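Local atomic coordinates of oxidoreductase, short chain dehydrogenase/reductase family protein (Bifidobacterium adolescentis L2-32, PDB entry 6OW4), a protein that acts as a 20beta-hydroxysteroid dehydrogenase, an NADH-dependent oxidoreductase of the short-chain dehydrogenase/reductase family. Residues Phe126-Val131 and Ile177-Leu182; Ala206-Ser211 and Ser225-Pro230. One frame throughout, in Å; residues are numbered along the deposited sequence.

Interaction 1 (Phe126-Val131 and Ile177-Leu182); sequences FLNAGV and IFTAAL. Unlike the reference sequence in segment 177-182: A181 (reference Ser). With NAD (nicotinamide-adenine-dinucleotide), chain N.
F126 and L127 pair in parallel with I177 and F178, fixed by L127 N to I177 O (2.8 Å, 153° at the hydrogen) and, weakly, by T179 N to L127 O. On one sheet face, CD1 of F126 packs on CG2 of I177 at 3.7 Å; on the other, CD1 of L127 lies over a face of the F178 ring, a CH-pi contact modelled too close for its length to be trusted. These are neighbouring central strands of the Rossmann fold, and N128-A129-G130 corresponds to the conserved Asn-Ala-Gly of short-chain dehydrogenases, lining the NAD pocket. There T179 OG1 donates to OD1 of N128 (2.9 Å) in the carbonyl plane, on a lone pair. CG of N128 stands anti to the backbone N (chi1 171°) and chi2 near 70° turns OD1 to the threonine, while CB rests 3.6 Å above the F126 ring plane, toward the rim. An alanine at N128 would probably leave T179 OG1 without this acceptor and open a gap beside C4D of the NAD ribose. N128 O accepts from NAD O3D at 2.7 Å. T179 CG2 approaches NAD O4D to 3.3 Å, and A181 CB sits near C5N and C6N.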
loop_
_atom_site.group_PDB
_atom_site.type_symbol
_atom_site.label_atom_id
_atom_site.label_comp_id
_atom_site.label_asym_id
_atom_site.label_seq_id
_atom_site.Cartn_x
_atom_site.Cartn_y
_atom_site.Cartn_z
ATOM N N PHE F 126 -7.660 23.809 -0.058
ATOM C CA PHE F 126 -7.125 22.998 1.065
ATOM C C PHE F 126 -8.296 22.604 1.969
ATOM O O PHE F 126 -8.710 23.409 2.826
ATOM C CB PHE F 126 -6.018 23.749 1.809
ATOM C CG PHE F 126 -5.355 22.961 2.911
ATOM C CD1 PHE F 126 -5.144 21.594 2.789
ATOM C CD2 PHE F 126 -4.923 23.589 4.069
ATOM C CE1 PHE F 126 -4.533 20.876 3.805
ATOM C CE2 PHE F 126 -4.309 22.870 5.082
ATOM C CZ PHE F 126 -4.117 21.515 4.949
ATOM N N LEU F 127 -8.812 21.391 1.764
ATOM C CA LEU F 127 -10.040 20.865 2.414
ATOM C C LEU F 127 -9.624 20.168 3.714
ATOM O O LEU F 127 -9.561 18.923 3.745
ATOM C CB LEU F 127 -10.743 19.938 1.419
ATOM C CG LEU F 127 -10.927 20.542 0.026
ATOM C CD1 LEU F 127 -10.997 19.466 -1.041
ATOM C CD2 LEU F 127 -12.155 21.433 -0.022
ATOM N N ASN F 128 -9.345 20.981 4.736
ATOM C CA ASN F 128 -8.619 20.604 5.977
ATOM C C ASN F 128 -9.611 20.362 7.124
ATOM O O ASN F 128 -9.273 19.581 8.032
ATOM C CB ASN F 128 -7.580 21.677 6.319
ATOM C CG ASN F 128 -6.942 21.494 7.679
ATOM O OD1 ASN F 128 -6.163 20.566 7.880
ATOM N ND2 ASN F 128 -7.256 22.382 8.610
ATOM N N ALA F 129 -10.784 21.004 7.093
ATOM C CA ALA F 129 -11.837 20.870 8.128
ATOM C C ALA F 129 -12.021 19.392 8.489
ATOM O O ALA F 129 -12.230 18.574 7.571
ATOM C CB ALA F 129 -13.131 21.478 7.645
ATOM N N GLY F 130 -11.919 19.071 9.780
ATOM C CA GLY F 130 -12.133 17.720 10.334
ATOM C C GLY F 130 -12.246 17.766 11.847
ATOM O O GLY F 130 -12.013 18.849 12.419
ATOM N N VAL F 131 -12.594 16.640 12.473
ATOM C CA VAL F 131 -12.857 16.552 13.941
ATOM C C VAL F 131 -12.638 15.108 14.405
ATOM O O VAL F 131 -12.923 14.184 13.621
ATOM C CB VAL F 131 -14.280 17.046 14.274
ATOM C CG1 VAL F 131 -15.349 16.057 13.835
ATOM C CG2 VAL F 131 -14.438 17.379 15.747
ATOM N N ILE F 177 -6.081 19.767 -2.274
ATOM C CA ILE F 177 -5.311 19.146 -1.156
ATOM C C ILE F 177 -6.297 18.790 -0.038
ATOM O O ILE F 177 -6.854 19.713 0.581
ATOM C CB ILE F 177 -4.176 20.065 -0.655
ATOM C CG1 ILE F 177 -3.287 20.562 -1.801
ATOM C CG2 ILE F 177 -3.360 19.363 0.419
ATOM C CD1 ILE F 177 -3.660 21.929 -2.330
ATOM N N PHE F 178 -6.504 17.494 0.192
ATOM C CA PHE F 178 -7.363 16.946 1.271
ATOM C C PHE F 178 -6.468 16.535 2.442
ATOM O O PHE F 178 -5.503 15.790 2.210
ATOM C CB PHE F 178 -8.165 15.746 0.761
ATOM C CG PHE F 178 -9.145 16.035 -0.349
ATOM C CD1 PHE F 178 -8.713 16.244 -1.650
ATOM C CD2 PHE F 178 -10.508 16.057 -0.099
ATOM C CE1 PHE F 178 -9.621 16.492 -2.669
ATOM C CE2 PHE F 178 -11.416 16.299 -1.118
ATOM C CZ PHE F 178 -10.970 16.520 -2.401
ATOM N N THR F 179 -6.770 17.005 3.653
ATOM C CA THR F 179 -6.087 16.568 4.899
ATOM C C THR F 179 -6.642 15.197 5.301
ATOM O O THR F 179 -7.824 15.128 5.690
ATOM C CB THR F 179 -6.233 17.598 6.026
ATOM O OG1 THR F 179 -5.840 18.875 5.525
ATOM C CG2 THR F 179 -5.392 17.259 7.237
ATOM N N ALA F 180 -5.824 14.149 5.173
ATOM C CA ALA F 180 -6.109 12.780 5.662
ATOM C C ALA F 180 -5.501 12.636 7.063
ATOM O O ALA F 180 -5.547 13.624 7.822
ATOM C CB ALA F 180 -5.574 11.760 4.685
ATOM N N ALA F 181 -4.974 11.454 7.395
ATOM C CA ALA F 181 -4.226 11.169 8.641
ATOM C C ALA F 181 -3.611 9.769 8.554
ATOM O O ALA F 181 -3.995 9.005 7.642
ATOM C CB ALA F 181 -5.131 11.286 9.844
ATOM N N LEU F 182 -2.699 9.453 9.478
ATOM C CA LEU F 182 -2.099 8.099 9.627
ATOM C C LEU F 182 -3.130 7.142 10.232
ATOM O O LEU F 182 -2.963 5.921 10.049
ATOM C CB LEU F 182 -0.847 8.181 10.505
ATOM C CG LEU F 182 0.438 8.572 9.782
ATOM C CD1 LEU F 182 1.560 8.747 10.786
ATOM C CD2 LEU F 182 0.823 7.539 8.728
HETATM P PA NAD N . -8.278 21.792 14.773
HETATM O O1A NAD N . -9.352 21.094 15.542
HETATM O O2A NAD N . -8.043 23.192 15.359
HETATM O O5B NAD N . -8.665 21.943 13.238
HETATM C C5B NAD N . -9.927 21.483 12.754
HETATM C C4B NAD N . -10.710 22.717 12.221
HETATM O O4B NAD N . -11.903 22.174 11.366
HETATM C C3B NAD N . -11.196 23.425 13.152
HETATM O O3B NAD N . -10.847 24.848 13.002
HETATM C C2B NAD N . -12.848 23.263 13.064
HETATM O O2B NAD N . -13.497 24.503 13.471
HETATM C C1B NAD N . -13.110 22.984 11.850
HETATM N N9A NAD N . -14.352 22.148 11.786
HETATM C C8A NAD N . -14.810 20.998 12.332
HETATM N N7A NAD N . -16.065 20.780 11.864
HETATM C C5A NAD N . -16.379 21.795 11.033
HETATM C C6A NAD N . -17.540 22.056 10.291
HETATM N N6A NAD N . -18.800 21.414 10.106
HETATM N N1A NAD N . -17.609 23.163 9.516
HETATM C C2A NAD N . -16.547 24.033 9.453
HETATM N N3A NAD N . -15.396 23.776 10.187
HETATM C C4A NAD N . -15.323 22.652 10.975
HETATM O O3 NAD N . -6.893 20.909 14.884
HETATM P PN NAD N . -5.917 20.613 13.636
HETATM O O1N NAD N . -4.715 19.867 14.142
HETATM O O2N NAD N . -5.482 21.940 13.010
HETATM O O5D NAD N . -6.682 19.693 12.581
HETATM C C5D NAD N . -6.853 20.107 11.234
HETATM C C4D NAD N . -7.059 18.858 10.336
HETATM O O4D NAD N . -5.990 18.111 10.370
HETATM C C3D NAD N . -8.201 18.002 10.850
HETATM O O3D NAD N . -8.982 17.591 9.802
HETATM C C2D NAD N . -7.498 16.786 11.524
HETATM O O2D NAD N . -8.431 15.626 11.475
HETATM C C1D NAD N . -6.435 16.618 10.815
HETATM N N1N NAD N . -5.315 15.987 11.523
HETATM C C2N NAD N . -4.646 16.659 12.537
HETATM C C3N NAD N . -3.573 16.047 13.205
HETATM C C7N NAD N . -2.823 16.778 14.344
HETATM O O7N NAD N . -2.305 16.132 15.236
HETATM N N7N NAD N . -2.723 18.196 14.368
HETATM C C4N NAD N . -3.178 14.772 12.845
HETATM C C5N NAD N . -3.839 14.100 11.830
HETATM C C6N NAD N . -4.905 14.720 11.165
#

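Interaction 2 (Ala206-Ser211 and Ser225-Pro230); sequences AIMEHS and SNTISP. With NAD (nicotinamide-adenine-dinucleotide), chain N.
M208 and S211 meet T227 and S225 with no aromatic ring of either segment between them; the flat groups stand at the borders. The H210 ring meets that of F178 with the planes at about 90°, and it also packs edge-to-face with W145 of the second subunit, so this helix side belongs to the subunit interface. At the far end of the strand the flat group is the nicotinamide: P230 CG lies over one of its faces, toward the rim, 3.8 Å from both C5N and C6N. The contact is the return half of a beta-alpha-beta crossover in the Rossmann fold: helix 198-217 leads back into strand 223-230 and packs on it, the short segments running at 155° with axes 7.8 Å apart. Between them, CG2 of T227 supplies the apolar contact on the strand side. The T227 rotamer (chi1 58°) sets CG2 anti to the carbonyl carbon, where it touches S211 CB at 3.6 Å and M208 CA at 3.8 Å. T227 OG1 and S229 OG are both hydrogen-bonded to D284 OD1, and T227 OG1 also accepts from a water at 2.9 Å. That water donates as well to M208 O, 3.2 Å away, and thus bridges helix and strand. M208 itself passes T227 at about a right angle, side chain to side chain. Next to this, the two serines join helix and strand directly: each OG is anti to its own backbone N, and S211 OG and S225 OG share a hydrogen bond of 2.6 Å.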
loop_
_atom_site.group_PDB
_atom_site.type_symbol
_atom_site.label_atom_id
_atom_site.label_comp_id
_atom_site.label_asym_id
_atom_site.label_seq_id
_atom_site.Cartn_x
_atom_site.Cartn_y
_atom_site.Cartn_z
ATOM N N ALA F 206 -11.292 7.025 3.622
ATOM C CA ALA F 206 -12.336 7.307 2.607
ATOM C C ALA F 206 -11.957 8.566 1.823
ATOM O O ALA F 206 -12.050 8.538 0.583
ATOM C CB ALA F 206 -13.683 7.455 3.269
ATOM N N ILE F 207 -11.547 9.623 2.532
ATOM C CA ILE F 207 -11.068 10.910 1.943
ATOM C C ILE F 207 -9.923 10.608 0.971
ATOM O O ILE F 207 -9.915 11.200 -0.124
ATOM C CB ILE F 207 -10.654 11.907 3.048
ATOM C CG1 ILE F 207 -11.876 12.465 3.782
ATOM C CG2 ILE F 207 -9.790 13.026 2.484
ATOM C CD1 ILE F 207 -11.556 13.116 5.105
ATOM N N MET F 208 -9.005 9.716 1.356
ATOM C CA MET F 208 -7.817 9.333 0.544
ATOM C C MET F 208 -8.263 8.756 -0.805
ATOM O O MET F 208 -7.814 9.279 -1.841
ATOM C CB MET F 208 -6.940 8.312 1.276
ATOM C CG MET F 208 -5.971 8.943 2.264
ATOM S SD MET F 208 -4.832 7.736 2.999
ATOM C CE MET F 208 -3.921 7.230 1.541
ATOM N N GLU F 209 -9.115 7.726 -0.794
ATOM C CA GLU F 209 -9.572 7.014 -2.019
ATOM C C GLU F 209 -10.540 7.904 -2.813
ATOM O O GLU F 209 -10.674 7.681 -4.034
ATOM C CB GLU F 209 -10.207 5.669 -1.657
ATOM C CG GLU F 209 -10.523 4.794 -2.859
ATOM C CD GLU F 209 -9.363 4.540 -3.808
ATOM O OE1 GLU F 209 -8.220 4.431 -3.327
ATOM O OE2 GLU F 209 -9.603 4.458 -5.031
ATOM N N HIS F 210 -11.186 8.873 -2.156
ATOM C CA HIS F 210 -12.028 9.914 -2.808
ATOM C C HIS F 210 -11.129 10.829 -3.649
ATOM O O HIS F 210 -11.438 11.030 -4.839
ATOM C CB HIS F 210 -12.856 10.684 -1.766
ATOM C CG HIS F 210 -13.536 11.900 -2.304
ATOM N ND1 HIS F 210 -14.451 11.840 -3.337
ATOM C CD2 HIS F 210 -13.448 13.201 -1.954
ATOM C CE1 HIS F 210 -14.895 13.051 -3.601
ATOM N NE2 HIS F 210 -14.294 13.906 -2.767
ATOM N N SER F 211 -10.052 11.349 -3.050
ATOM C CA SER F 211 -9.035 12.211 -3.710
ATOM C C SER F 211 -8.449 11.475 -4.920
ATOM O O SER F 211 -8.328 12.098 -5.990
ATOM C CB SER F 211 -7.958 12.629 -2.736
ATOM O OG SER F 211 -6.990 13.455 -3.371
ATOM N N SER F 225 -5.406 16.275 -7.616
ATOM C CA SER F 225 -6.010 15.947 -6.299
ATOM C C SER F 225 -5.055 15.048 -5.513
ATOM O O SER F 225 -4.782 13.926 -5.977
ATOM C CB SER F 225 -7.359 15.294 -6.460
ATOM O OG SER F 225 -7.943 15.017 -5.193
ATOM N N ASN F 226 -4.573 15.533 -4.368
ATOM C CA ASN F 226 -3.612 14.807 -3.497
ATOM C C ASN F 226 -4.060 14.943 -2.040
ATOM O O ASN F 226 -4.870 15.842 -1.747
ATOM C CB ASN F 226 -2.183 15.315 -3.693
ATOM C CG ASN F 226 -1.654 15.042 -5.084
ATOM O OD1 ASN F 226 -1.387 13.894 -5.436
ATOM N ND2 ASN F 226 -1.500 16.089 -5.880
ATOM N N THR F 227 -3.540 14.071 -1.176
ATOM C CA THR F 227 -3.789 14.079 0.286
ATOM C C THR F 227 -2.477 14.309 1.037
ATOM O O THR F 227 -1.413 13.910 0.526
ATOM C CB THR F 227 -4.444 12.773 0.745
ATOM O OG1 THR F 227 -3.576 11.703 0.376
ATOM C CG2 THR F 227 -5.812 12.564 0.138
ATOM N N ILE F 228 -2.576 14.941 2.206
ATOM C CA ILE F 228 -1.488 15.053 3.216
ATOM C C ILE F 228 -1.931 14.251 4.441
ATOM O O ILE F 228 -3.034 14.520 4.949
ATOM C CB ILE F 228 -1.200 16.530 3.543
ATOM C CG1 ILE F 228 -0.827 17.311 2.280
ATOM C CG2 ILE F 228 -0.129 16.655 4.619
ATOM C CD1 ILE F 228 -0.709 18.802 2.492
ATOM N N SER F 229 -1.115 13.284 4.866
ATOM C CA SER F 229 -1.371 12.400 6.032
ATOM C C SER F 229 -0.425 12.778 7.164
ATOM O O SER F 229 0.566 12.087 7.403
ATOM C CB SER F 229 -1.228 10.955 5.645
ATOM O OG SER F 229 -2.233 10.587 4.716
ATOM N N PRO F 230 -0.690 13.887 7.895
ATOM C CA PRO F 230 0.182 14.298 8.992
ATOM C C PRO F 230 0.166 13.259 10.122
ATOM O O PRO F 230 -0.859 12.635 10.331
ATOM C CB PRO F 230 -0.403 15.641 9.459
ATOM C CG PRO F 230 -1.846 15.598 9.011
ATOM C CD PRO F 230 -1.843 14.787 7.733
HETATM P PA NAD N . -8.278 21.792 14.773
HETATM O O1A NAD N . -9.352 21.094 15.542
HETATM O O2A NAD N . -8.043 23.192 15.359
HETATM O O5B NAD N . -8.665 21.943 13.238
HETATM C C5B NAD N . -9.927 21.483 12.754
HETATM C C4B NAD N . -10.710 22.717 12.221
HETATM O O4B NAD N . -11.903 22.174 11.366
HETATM C C3B NAD N . -11.196 23.425 13.152
HETATM O O3B NAD N . -10.847 24.848 13.002
HETATM C C2B NAD N . -12.848 23.263 13.064
HETATM O O2B NAD N . -13.497 24.503 13.471
HETATM C C1B NAD N . -13.110 22.984 11.850
HETATM N N9A NAD N . -14.352 22.148 11.786
HETATM C C8A NAD N . -14.810 20.998 12.332
HETATM N N7A NAD N . -16.065 20.780 11.864
HETATM C C5A NAD N . -16.379 21.795 11.033
HETATM C C6A NAD N . -17.540 22.056 10.291
HETATM N N6A NAD N . -18.800 21.414 10.106
HETATM N N1A NAD N . -17.609 23.163 9.516
HETATM C C2A NAD N . -16.547 24.033 9.453
HETATM N N3A NAD N . -15.396 23.776 10.187
HETATM C C4A NAD N . -15.323 22.652 10.975
HETATM O O3 NAD N . -6.893 20.909 14.884
HETATM P PN NAD N . -5.917 20.613 13.636
HETATM O O1N NAD N . -4.715 19.867 14.142
HETATM O O2N NAD N . -5.482 21.940 13.010
HETATM O O5D NAD N . -6.682 19.693 12.581
HETATM C C5D NAD N . -6.853 20.107 11.234
HETATM C C4D NAD N . -7.059 18.858 10.336
HETATM O O4D NAD N . -5.990 18.111 10.370
HETATM C C3D NAD N . -8.201 18.002 10.850
HETATM O O3D NAD N . -8.982 17.591 9.802
HETATM C C2D NAD N . -7.498 16.786 11.524
HETATM O O2D NAD N . -8.431 15.626 11.475
HETATM C C1D NAD N . -6.435 16.618 10.815
HETATM N N1N NAD N . -5.315 15.987 11.523
HETATM C C2N NAD N . -4.646 16.659 12.537
HETATM C C3N NAD N . -3.573 16.047 13.205
HETATM C C7N NAD N . -2.823 16.778 14.344
HETATM O O7N NAD N . -2.305 16.132 15.236
HETATM N N7N NAD N . -2.723 18.196 14.368
HETATM C C4N NAD N . -3.178 14.772 12.845
HETATM C C5N NAD N . -3.839 14.100 11.830
HETATM C C6N NAD N . -4.905 14.720 11.165
HETATM O O HOH W 1 -4.694 9.823 -1.467
#

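Overall arrangement
From the N terminus, interaction 1 comes first: strand 124-127 is joined to strand 174-179 after a 45-residue excursion that is mostly helix 142-170. Only when this loop has closed does interaction 2 begin, with helix 198-217 turning back onto strand 223-230, 13 residues separating 206-211 from 225-230. The two loops therefore follow in series, neither nested nor crossed. They are nonetheless joined laterally, because strands 174-179 and 223-230 are neighbours in the parallel sheet: F178 N lies 3.0 Å from N226 O and A180 N 2.8 Å from I228 O, both probable hydrogen bonds. The centres of the two interactions lie about 8 Å apart, and both reach the NAD, from N128, A129, G130 and T179-A181 and from P230.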